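Local coordinates for diphthine synthase (Entamoeba histolytica, PDB 3I4T), which probably transfers methyl groups from S-adenosylmethionine to the modified histidine of elongation factor 2 during diphthamide synthesis, as diphthine synthases of the tetrapyrrole methylase family do, at residues A[28-36]-A[59-70]; A[234-242]-A[262-272]. All coordinates share one frame; numbering follows the deposited sequence.

Contact 1 (A[28-36]-A[59-70]); sequences LGLYDEKDI and LQCDVAKLEEFY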
loop_
_atom_site.group_PDB
_atom_site.type_symbol
_atom_site.label_atom_id
_atom_site.label_comp_id
_atom_site.label_asym_id
_atom_site.label_seq_id
_atom_site.Cartn_x
_atom_site.Cartn_y
_atom_site.Cartn_z
ATOM N N LEU A 28 -8.581 7.475 -5.876
ATOM C CA LEU A 28 -8.868 8.824 -5.383
ATOM C C LEU A 28 -8.139 9.202 -4.090
ATOM O O LEU A 28 -8.135 10.370 -3.687
ATOM C CB LEU A 28 -10.372 9.035 -5.231
ATOM C CG LEU A 28 -11.191 9.032 -6.534
ATOM C CD1 LEU A 28 -12.658 8.966 -6.210
ATOM C CD2 LEU A 28 -10.891 10.229 -7.421
ATOM N N GLY A 29 -7.508 8.228 -3.449
ATOM C CA GLY A 29 -6.977 8.443 -2.110
ATOM C C GLY A 29 -8.043 8.111 -1.082
ATOM O O GLY A 29 -9.033 7.462 -1.401
ATOM N N LEU A 30 -7.862 8.580 0.150
ATOM C CA LEU A 30 -8.665 8.062 1.263
ATOM C C LEU A 30 -9.552 9.073 1.996
ATOM O O LEU A 30 -10.399 8.681 2.794
ATOM C CB LEU A 30 -7.753 7.349 2.274
ATOM C CG LEU A 30 -7.008 6.077 1.853
ATOM C CD1 LEU A 30 -5.969 5.704 2.905
ATOM C CD2 LEU A 30 -7.949 4.919 1.629
ATOM N N TYR A 31 -9.361 10.364 1.734
ATOM C CA TYR A 31 -10.026 11.388 2.531
ATOM C C TYR A 31 -11.020 12.268 1.748
ATOM O O TYR A 31 -12.224 12.155 1.939
ATOM C CB TYR A 31 -9.000 12.222 3.308
ATOM C CG TYR A 31 -9.562 13.455 3.960
ATOM C CD1 TYR A 31 -10.783 13.411 4.639
ATOM C CD2 TYR A 31 -8.870 14.667 3.918
ATOM C CE1 TYR A 31 -11.314 14.551 5.249
ATOM C CE2 TYR A 31 -9.390 15.810 4.531
ATOM C CZ TYR A 31 -10.617 15.738 5.195
ATOM O OH TYR A 31 -11.166 16.841 5.809
ATOM N N ASP A 32 -10.519 13.144 0.881
ATOM C CA ASP A 32 -11.391 14.045 0.153
ATOM C C ASP A 32 -10.920 14.237 -1.279
ATOM O O ASP A 32 -9.974 13.583 -1.720
ATOM C CB ASP A 32 -11.511 15.388 0.894
ATOM C CG ASP A 32 -10.226 16.189 0.883
ATOM O OD1 ASP A 32 -9.263 15.796 0.169
ATOM O OD2 ASP A 32 -10.181 17.225 1.593
ATOM N N GLU A 33 -11.580 15.154 -1.990
ATOM C CA GLU A 33 -11.298 15.457 -3.400
ATOM C C GLU A 33 -9.855 15.906 -3.664
ATOM O O GLU A 33 -9.376 15.833 -4.795
ATOM C CB GLU A 33 -12.298 16.506 -3.934
ATOM C CG GLU A 33 -12.022 17.967 -3.538
ATOM C CD GLU A 33 -12.481 18.337 -2.129
ATOM O OE1 GLU A 33 -13.031 17.479 -1.396
ATOM O OE2 GLU A 33 -12.287 19.515 -1.750
ATOM N N LYS A 34 -9.168 16.377 -2.624
ATOM C CA LYS A 34 -7.798 16.854 -2.774
ATOM C C LYS A 34 -6.753 15.719 -2.749
ATOM O O LYS A 34 -5.555 15.968 -2.903
ATOM C CB LYS A 34 -7.478 17.920 -1.725
ATOM C CG LYS A 34 -8.358 19.166 -1.781
ATOM C CD LYS A 34 -7.508 20.408 -1.576
ATOM C CE LYS A 34 -8.349 21.638 -1.277
ATOM N NZ LYS A 34 -8.743 21.648 0.168
ATOM N N ASP A 35 -7.208 14.479 -2.577
ATOM C CA ASP A 35 -6.301 13.333 -2.492
ATOM C C ASP A 35 -6.039 12.619 -3.819
ATOM O O ASP A 35 -5.196 11.734 -3.890
ATOM C CB ASP A 35 -6.807 12.346 -1.453
ATOM C CG ASP A 35 -6.562 12.821 -0.046
ATOM O OD1 ASP A 35 -5.593 13.588 0.182
ATOM O OD2 ASP A 35 -7.333 12.417 0.842
ATOM N N ILE A 36 -6.781 12.995 -4.852
ATOM C CA ILE A 36 -6.481 12.597 -6.216
ATOM C C ILE A 36 -5.072 13.091 -6.619
ATOM O O ILE A 36 -4.618 14.160 -6.182
ATOM C CB ILE A 36 -7.555 13.172 -7.176
ATOM C CG1 ILE A 36 -7.456 12.564 -8.574
ATOM C CG2 ILE A 36 -7.480 14.687 -7.241
ATOM C CD1 ILE A 36 -8.731 12.726 -9.405
ATOM N N LEU A 59 -16.062 9.170 0.891
ATOM C CA LEU A 59 -15.161 10.319 0.850
ATOM C C LEU A 59 -15.795 11.586 1.449
ATOM O O LEU A 59 -17.005 11.811 1.341
ATOM C CB LEU A 59 -14.673 10.586 -0.576
ATOM C CG LEU A 59 -13.573 9.682 -1.143
ATOM C CD1 LEU A 59 -13.279 10.027 -2.591
ATOM C CD2 LEU A 59 -12.304 9.776 -0.324
ATOM N N GLN A 60 -14.959 12.413 2.070
ATOM C CA GLN A 60 -15.423 13.586 2.792
ATOM C C GLN A 60 -15.466 14.825 1.890
ATOM O O GLN A 60 -14.794 15.841 2.127
ATOM C CB GLN A 60 -14.625 13.772 4.094
ATOM C CG GLN A 60 -14.727 12.545 5.034
ATOM C CD GLN A 60 -14.312 12.827 6.479
ATOM O OE1 GLN A 60 -14.664 13.861 7.052
ATOM N NE2 GLN A 60 -13.578 11.894 7.079
ATOM N N CYS A 61 -16.278 14.693 0.841
ATOM C CA CYS A 61 -16.615 15.751 -0.098
ATOM C C CYS A 61 -18.037 15.495 -0.575
ATOM O O CYS A 61 -18.544 14.372 -0.476
ATOM C CB CYS A 61 -15.700 15.693 -1.319
ATOM S SG CYS A 61 -15.982 14.206 -2.348
ATOM N N ASP A 62 -18.680 16.519 -1.119
ATOM C CA ASP A 62 -19.970 16.297 -1.750
ATOM C C ASP A 62 -19.902 16.457 -3.267
ATOM O O ASP A 62 -19.072 17.206 -3.808
ATOM C CB ASP A 62 -21.085 17.117 -1.088
ATOM C CG ASP A 62 -21.287 16.745 0.400
ATOM O OD1 ASP A 62 -22.226 15.966 0.709
ATOM O OD2 ASP A 62 -20.496 17.222 1.257
ATOM N N VAL A 63 -20.774 15.708 -3.932
ATOM C CA VAL A 63 -20.710 15.482 -5.365
ATOM C C VAL A 63 -20.693 16.755 -6.195
ATOM O O VAL A 63 -19.879 16.879 -7.112
ATOM C CB VAL A 63 -21.848 14.527 -5.807
ATOM C CG1 VAL A 63 -21.971 14.449 -7.338
ATOM C CG2 VAL A 63 -21.623 13.140 -5.195
ATOM N N ALA A 64 -21.576 17.700 -5.875
ATOM C CA ALA A 64 -21.638 18.975 -6.595
ATOM C C ALA A 64 -20.308 19.759 -6.544
ATOM O O ALA A 64 -19.847 20.270 -7.568
ATOM C CB ALA A 64 -22.806 19.817 -6.087
ATOM N N LYS A 65 -19.697 19.829 -5.357
ATOM C CA LYS A 65 -18.391 20.485 -5.161
ATOM C C LYS A 65 -17.274 19.771 -5.920
ATOM O O LYS A 65 -16.380 20.408 -6.494
ATOM C CB LYS A 65 -18.033 20.539 -3.675
ATOM C CG LYS A 65 -18.828 21.562 -2.881
ATOM C CD LYS A 65 -18.802 21.241 -1.384
ATOM C CE LYS A 65 -19.662 22.216 -0.593
ATOM N NZ LYS A 65 -19.295 23.621 -0.911
ATOM N N LEU A 66 -17.336 18.442 -5.897
ATOM C CA LEU A 66 -16.448 17.581 -6.656
ATOM C C LEU A 66 -16.536 17.851 -8.159
ATOM O O LEU A 66 -15.511 17.903 -8.850
ATOM C CB LEU A 66 -16.793 16.122 -6.356
ATOM C CG LEU A 66 -15.961 14.992 -6.946
ATOM C CD1 LEU A 66 -14.565 15.012 -6.356
ATOM C CD2 LEU A 66 -16.654 13.681 -6.647
ATOM N N GLU A 67 -17.757 18.034 -8.655
ATOM C CA GLU A 67 -17.970 18.251 -10.082
ATOM C C GLU A 67 -17.335 19.543 -10.585
ATOM O O GLU A 67 -16.688 19.544 -11.638
ATOM C CB GLU A 67 -19.453 18.164 -10.448
ATOM C CG GLU A 67 -19.931 16.721 -10.624
ATOM C CD GLU A 67 -21.419 16.592 -10.943
ATOM O OE1 GLU A 67 -22.187 17.545 -10.669
ATOM O OE2 GLU A 67 -21.825 15.524 -11.462
ATOM N N GLU A 68 -17.484 20.629 -9.825
ATOM C CA GLU A 68 -16.868 21.895 -10.218
ATOM C C GLU A 68 -15.398 22.002 -9.795
ATOM O O GLU A 68 -14.689 22.929 -10.190
ATOM C CB GLU A 68 -17.707 23.113 -9.789
ATOM C CG GLU A 68 -17.662 23.493 -8.314
ATOM C CD GLU A 68 -18.154 24.919 -8.086
ATOM O OE1 GLU A 68 -18.929 25.428 -8.935
ATOM O OE2 GLU A 68 -17.758 25.532 -7.064
ATOM N N PHE A 69 -14.946 21.036 -9.000
ATOM C CA PHE A 69 -13.519 20.823 -8.789
ATOM C C PHE A 69 -12.914 20.166 -10.036
ATOM O O PHE A 69 -11.786 20.471 -10.415
ATOM C CB PHE A 69 -13.290 19.964 -7.541
ATOM C CG PHE A 69 -11.845 19.669 -7.259
ATOM C CD1 PHE A 69 -11.026 20.628 -6.672
ATOM C CD2 PHE A 69 -11.307 18.425 -7.560
ATOM C CE1 PHE A 69 -9.682 20.352 -6.405
ATOM C CE2 PHE A 69 -9.976 18.142 -7.301
ATOM C CZ PHE A 69 -9.159 19.108 -6.725
ATOM N N TYR A 70 -13.669 19.274 -10.674
ATOM C CA TYR A 70 -13.223 18.656 -11.929
ATOM C C TYR A 70 -13.573 19.478 -13.177
ATOM O O TYR A 70 -12.961 19.291 -14.225
ATOM C CB TYR A 70 -13.811 17.247 -12.110
ATOM C CG TYR A 70 -13.433 16.209 -11.077
ATOM C CD1 TYR A 70 -12.254 16.316 -10.327
ATOM C CD2 TYR A 70 -14.242 15.094 -10.876
ATOM C CE1 TYR A 70 -11.911 15.353 -9.389
ATOM C CE2 TYR A 70 -13.907 14.122 -9.938
ATOM C CZ TYR A 70 -12.738 14.255 -9.199
ATOM O OH TYR A 70 -12.412 13.290 -8.272
HETATM O O HOH W 1 -13.699 17.049 6.533
#
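The backbones of 28-36 and 59-70 come closest at Asp32 and Gln60, CA atoms 4.8 Å apart, and one bond ties them just there: Gln60 N gives its hydrogen to Tyr31 O at 2.8 Å, nearly straight at 171°. Leu59 leans on the same carbonyl with its CD2 methyl, while its other branch, CD1, meets Leu28 CD1 at 3.8 Å, the two leucines crossing at about a right angle. Tyr31 starts away from 59-70, but with CG anti to the backbone N (chi1 169°) the ring swings back and its CE1 lies 3.6 Å from Gln60 CB. Ring and amide planes stand almost perpendicular, the Gln60 CD sitting at the ring's edge; a water 2.6 Å from Tyr31 OH reaches Gln60 OE1 weakly. The loop 28-36 leads from strand 22-27, an inner strand of the parallel sheet in the N-terminal half of this methylase fold, into helix 38-46, and 59-70 runs from a loop into helix 63-70. Asp32 OD1 closes an Asx turn on Lys34 N, its carboxylate also being salt-bridged to Arg39 of the second subunit, so this loop is part of the dimer interface. With CG between its backbone N and carbonyl carbon (chi1 78°), Glu33 sets CG squarely over one face of Phe69, 4.0 Å from the ring centroid; CB rests against Leu66 CD1. Phe69 also turns its CE2 to Glu33 O and its edge to Ile36 CG2, and Val38 of the second subunit packs on it. Deeper in, Tyr70 OH touches Leu28 CD2, at 3.5 Å, and Ile36 CD1, which lie side by side, with Leu41 and Val44 of helix 38-46 also against its side chain.

Contact 2 (A[234-242]-A[262-272]); sequences TMVVGMARV and FGAPMHCLLIP
Arg241, which loses more surface to the other segment than any other residue here, turns its guanidinium edge to the loop before strand 267-271. Its NH1 is shared between two carbonyls, Ala264 O at 2.7 Å and Phe262 O at 2.8 Å, both within 5° of the guanidinium plane; the first is met on a lone pair. NH2 adds a weak bond to Phe262 O, and NE is held by Asp246 O, which together fix the group's rotation. The bend at chi3 (-61°) brings the chain back over the loop, while Arg241 N bonds Met266 O. From here strands 235-240 and 267-271 run antiparallel, Val237 with Leu270 and Met239 with Cys268 forming the hydrogen-bonded pairs in the mixed sheet of the C-terminal half of the methylase fold. Met239 rises from the face it shares with Val237, Cys268 and Leu270 and sets SD 3.5 Å from Leu270 CD1, its CB lying near Cys268 SG. On the opposite face Phe262 reaches back under the strand, its CE1 3.8 Å from Gly238 CA, where the absence of a side chain makes room for the ring. Ala240 CB touches both Phe262 O and His267 CD2. Leu269 CD1 meets Val236 CG2 at 3.8 Å, with helix 211-225 packed against Leu269.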
loop_
_atom_site.group_PDB
_atom_site.type_symbol
_atom_site.label_atom_id
_atom_site.label_comp_id
_atom_site.label_asym_id
_atom_site.label_seq_id
_atom_site.Cartn_x
_atom_site.Cartn_y
_atom_site.Cartn_z
ATOM N N THR A 234 -6.123 -9.062 24.846
ATOM C CA THR A 234 -5.151 -8.848 23.764
ATOM C C THR A 234 -5.185 -7.383 23.334
ATOM O O THR A 234 -6.258 -6.853 23.070
ATOM C CB THR A 234 -5.426 -9.786 22.545
ATOM O OG1 THR A 234 -5.259 -11.157 22.940
ATOM C CG2 THR A 234 -4.484 -9.485 21.377
ATOM N N MET A 235 -4.017 -6.743 23.288
ATOM C CA MET A 235 -3.886 -5.334 22.898
ATOM C C MET A 235 -3.947 -5.208 21.384
ATOM O O MET A 235 -3.125 -5.787 20.665
ATOM C CB MET A 235 -2.570 -4.724 23.413
ATOM C CG MET A 235 -2.409 -4.670 24.939
ATOM S SD MET A 235 -3.440 -3.416 25.754
ATOM C CE MET A 235 -2.490 -1.926 25.448
ATOM N N VAL A 236 -4.919 -4.446 20.903
ATOM C CA VAL A 236 -5.146 -4.295 19.477
ATOM C C VAL A 236 -5.322 -2.830 19.162
ATOM O O VAL A 236 -5.385 -1.991 20.063
ATOM C CB VAL A 236 -6.397 -5.066 18.996
ATOM C CG1 VAL A 236 -6.213 -6.577 19.195
ATOM C CG2 VAL A 236 -7.668 -4.556 19.704
ATOM N N VAL A 237 -5.410 -2.532 17.874
ATOM C CA VAL A 237 -5.416 -1.168 17.405
ATOM C C VAL A 237 -6.692 -0.959 16.606
ATOM O O VAL A 237 -6.860 -1.544 15.531
ATOM C CB VAL A 237 -4.183 -0.876 16.511
ATOM C CG1 VAL A 237 -4.049 0.622 16.230
ATOM C CG2 VAL A 237 -2.903 -1.425 17.151
ATOM N N GLY A 238 -7.594 -0.145 17.151
ATOM C CA GLY A 238 -8.792 0.251 16.450
ATOM C C GLY A 238 -8.447 1.485 15.656
ATOM O O GLY A 238 -7.799 2.404 16.173
ATOM N N MET A 239 -8.853 1.508 14.391
ATOM C CA MET A 239 -8.564 2.649 13.544
ATOM C C MET A 239 -9.787 3.080 12.773
ATOM O O MET A 239 -10.437 2.268 12.117
ATOM C CB MET A 239 -7.417 2.330 12.587
ATOM C CG MET A 239 -6.135 1.919 13.310
ATOM S SD MET A 239 -4.800 1.662 12.159
ATOM C CE MET A 239 -4.226 3.336 11.895
ATOM N N ALA A 240 -10.095 4.367 12.863
ATOM C CA ALA A 240 -11.231 4.936 12.161
ATOM C C ALA A 240 -10.767 6.098 11.296
ATOM O O ALA A 240 -9.964 6.916 11.731
ATOM C CB ALA A 240 -12.285 5.399 13.159
ATOM N N ARG A 241 -11.289 6.164 10.075
ATOM C CA ARG A 241 -11.016 7.260 9.143
ATOM C C ARG A 241 -9.511 7.476 8.895
ATOM O O ARG A 241 -8.999 8.593 8.983
ATOM C CB ARG A 241 -11.734 8.542 9.593
ATOM C CG ARG A 241 -13.236 8.339 9.754
ATOM C CD ARG A 241 -13.945 9.491 10.447
ATOM N NE ARG A 241 -13.468 9.726 11.810
ATOM C CZ ARG A 241 -13.816 9.018 12.880
ATOM N NH1 ARG A 241 -14.638 7.981 12.784
ATOM N NH2 ARG A 241 -13.317 9.343 14.062
ATOM N N VAL A 242 -8.813 6.393 8.569
ATOM C CA VAL A 242 -7.380 6.454 8.300
ATOM C C VAL A 242 -7.081 7.456 7.184
ATOM O O VAL A 242 -7.766 7.491 6.160
ATOM C CB VAL A 242 -6.799 5.044 7.994
ATOM C CG1 VAL A 242 -5.334 5.106 7.640
ATOM C CG2 VAL A 242 -6.991 4.127 9.201
ATOM N N PHE A 262 -16.020 4.906 18.170
ATOM C CA PHE A 262 -15.034 5.278 17.155
ATOM C C PHE A 262 -15.564 6.270 16.115
ATOM O O PHE A 262 -14.800 6.756 15.261
ATOM C CB PHE A 262 -14.489 4.024 16.453
ATOM C CG PHE A 262 -13.477 3.264 17.268
ATOM C CD1 PHE A 262 -12.118 3.549 17.152
ATOM C CD2 PHE A 262 -13.885 2.278 18.162
ATOM C CE1 PHE A 262 -11.181 2.863 17.908
ATOM C CE2 PHE A 262 -12.961 1.571 18.922
ATOM C CZ PHE A 262 -11.605 1.862 18.805
ATOM N N GLY A 263 -16.860 6.575 16.174
ATOM C CA GLY A 263 -17.454 7.521 15.226
ATOM C C GLY A 263 -17.847 6.909 13.889
ATOM O O GLY A 263 -18.143 5.719 13.809
ATOM N N ALA A 264 -17.848 7.734 12.845
ATOM C CA ALA A 264 -18.268 7.329 11.510
ATOM C C ALA A 264 -17.248 6.402 10.806
ATOM O O ALA A 264 -16.047 6.491 11.069
ATOM C CB ALA A 264 -18.524 8.559 10.672
ATOM N N PRO A 265 -17.721 5.527 9.894
ATOM C CA PRO A 265 -16.817 4.664 9.124
ATOM C C PRO A 265 -15.887 5.524 8.253
ATOM O O PRO A 265 -16.138 6.726 8.126
ATOM C CB PRO A 265 -17.776 3.863 8.235
ATOM C CG PRO A 265 -18.987 4.747 8.083
ATOM C CD PRO A 265 -19.125 5.376 9.453
ATOM N N MET A 266 -14.845 4.955 7.641
ATOM C CA MET A 266 -14.542 3.528 7.610
ATOM C C MET A 266 -13.712 3.104 8.825
ATOM O O MET A 266 -12.882 3.878 9.309
ATOM C CB MET A 266 -13.756 3.238 6.330
ATOM C CG MET A 266 -13.811 1.799 5.814
ATOM S SD MET A 266 -13.136 1.682 4.122
ATOM C CE MET A 266 -14.370 2.630 3.204
ATOM N N HIS A 267 -13.940 1.883 9.312
ATOM C CA HIS A 267 -13.137 1.323 10.408
ATOM C C HIS A 267 -12.333 0.101 9.957
ATOM O O HIS A 267 -12.738 -0.612 9.034
ATOM C CB HIS A 267 -13.999 0.860 11.593
ATOM C CG HIS A 267 -14.783 1.938 12.276
ATOM N ND1 HIS A 267 -15.700 1.656 13.270
ATOM C CD2 HIS A 267 -14.811 3.281 12.111
ATOM C CE1 HIS A 267 -16.252 2.778 13.691
ATOM N NE2 HIS A 267 -15.733 3.780 13.000
ATOM N N CYS A 268 -11.210 -0.135 10.637
ATOM C CA CYS A 268 -10.491 -1.400 10.559
ATOM C C CYS A 268 -9.696 -1.657 11.836
ATOM O O CYS A 268 -9.511 -0.756 12.658
ATOM C CB CYS A 268 -9.563 -1.456 9.342
ATOM S SG CYS A 268 -8.207 -0.293 9.425
ATOM N N LEU A 269 -9.219 -2.890 11.973
ATOM C CA LEU A 269 -8.557 -3.357 13.171
ATOM C C LEU A 269 -7.176 -3.909 12.848
ATOM O O LEU A 269 -6.984 -4.572 11.826
ATOM C CB LEU A 269 -9.406 -4.466 13.810
ATOM C CG LEU A 269 -8.983 -4.983 15.178
ATOM C CD1 LEU A 269 -9.132 -3.907 16.228
ATOM C CD2 LEU A 269 -9.804 -6.188 15.542
ATOM N N LEU A 270 -6.216 -3.634 13.719
ATOM C CA LEU A 270 -4.896 -4.239 13.607
ATOM C C LEU A 270 -4.630 -5.141 14.796
ATOM O O LEU A 270 -4.742 -4.724 15.955
ATOM C CB LEU A 270 -3.797 -3.185 13.497
ATOM C CG LEU A 270 -3.980 -2.015 12.526
ATOM C CD1 LEU A 270 -2.744 -1.122 12.592
ATOM C CD2 LEU A 270 -4.240 -2.463 11.104
ATOM N N ILE A 271 -4.299 -6.388 14.497
ATOM C CA ILE A 271 -3.935 -7.333 15.520
ATOM C C ILE A 271 -2.432 -7.580 15.430
ATOM O O ILE A 271 -1.970 -8.325 14.557
ATOM C CB ILE A 271 -4.725 -8.662 15.403
ATOM C CG1 ILE A 271 -6.235 -8.392 15.400
ATOM C CG2 ILE A 271 -4.331 -9.603 16.551
ATOM C CD1 ILE A 271 -7.095 -9.628 15.099
ATOM N N PRO A 272 -1.664 -6.936 16.327
ATOM C CA PRO A 272 -0.206 -7.048 16.341
ATOM C C PRO A 272 0.245 -8.486 16.519
ATOM O O PRO A 272 -0.490 -9.276 17.097
ATOM C CB PRO A 272 0.201 -6.227 17.571
ATOM C CG PRO A 272 -0.933 -5.272 17.804
ATOM C CD PRO A 272 -2.169 -5.984 17.339
HETATM O O HOH W 2 -10.406 3.479 7.927
#

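Overall arrangement
The two contacts sit in different halves of the chain, centres about 24 Å apart: contact 1 beside the parallel sheet, contact 2 within the mixed one. Contact 2 is the more buried, a strand pair held by regular backbone bonds with mostly apolar side chains on both faces, and no other chain of the assembly touches it. Contact 1 is a partly buried packing of a loop on a second loop and the helix after it, with a single backbone bond, between the loops, and the second subunit reaches six of its residues. They nevertheless meet where the halves join: Leu30 CB packs on Val242 O, and Gln60 NE2 lies near Arg241 CD. Asp246 links them further, bonded to Arg241 and weakly to Gln60.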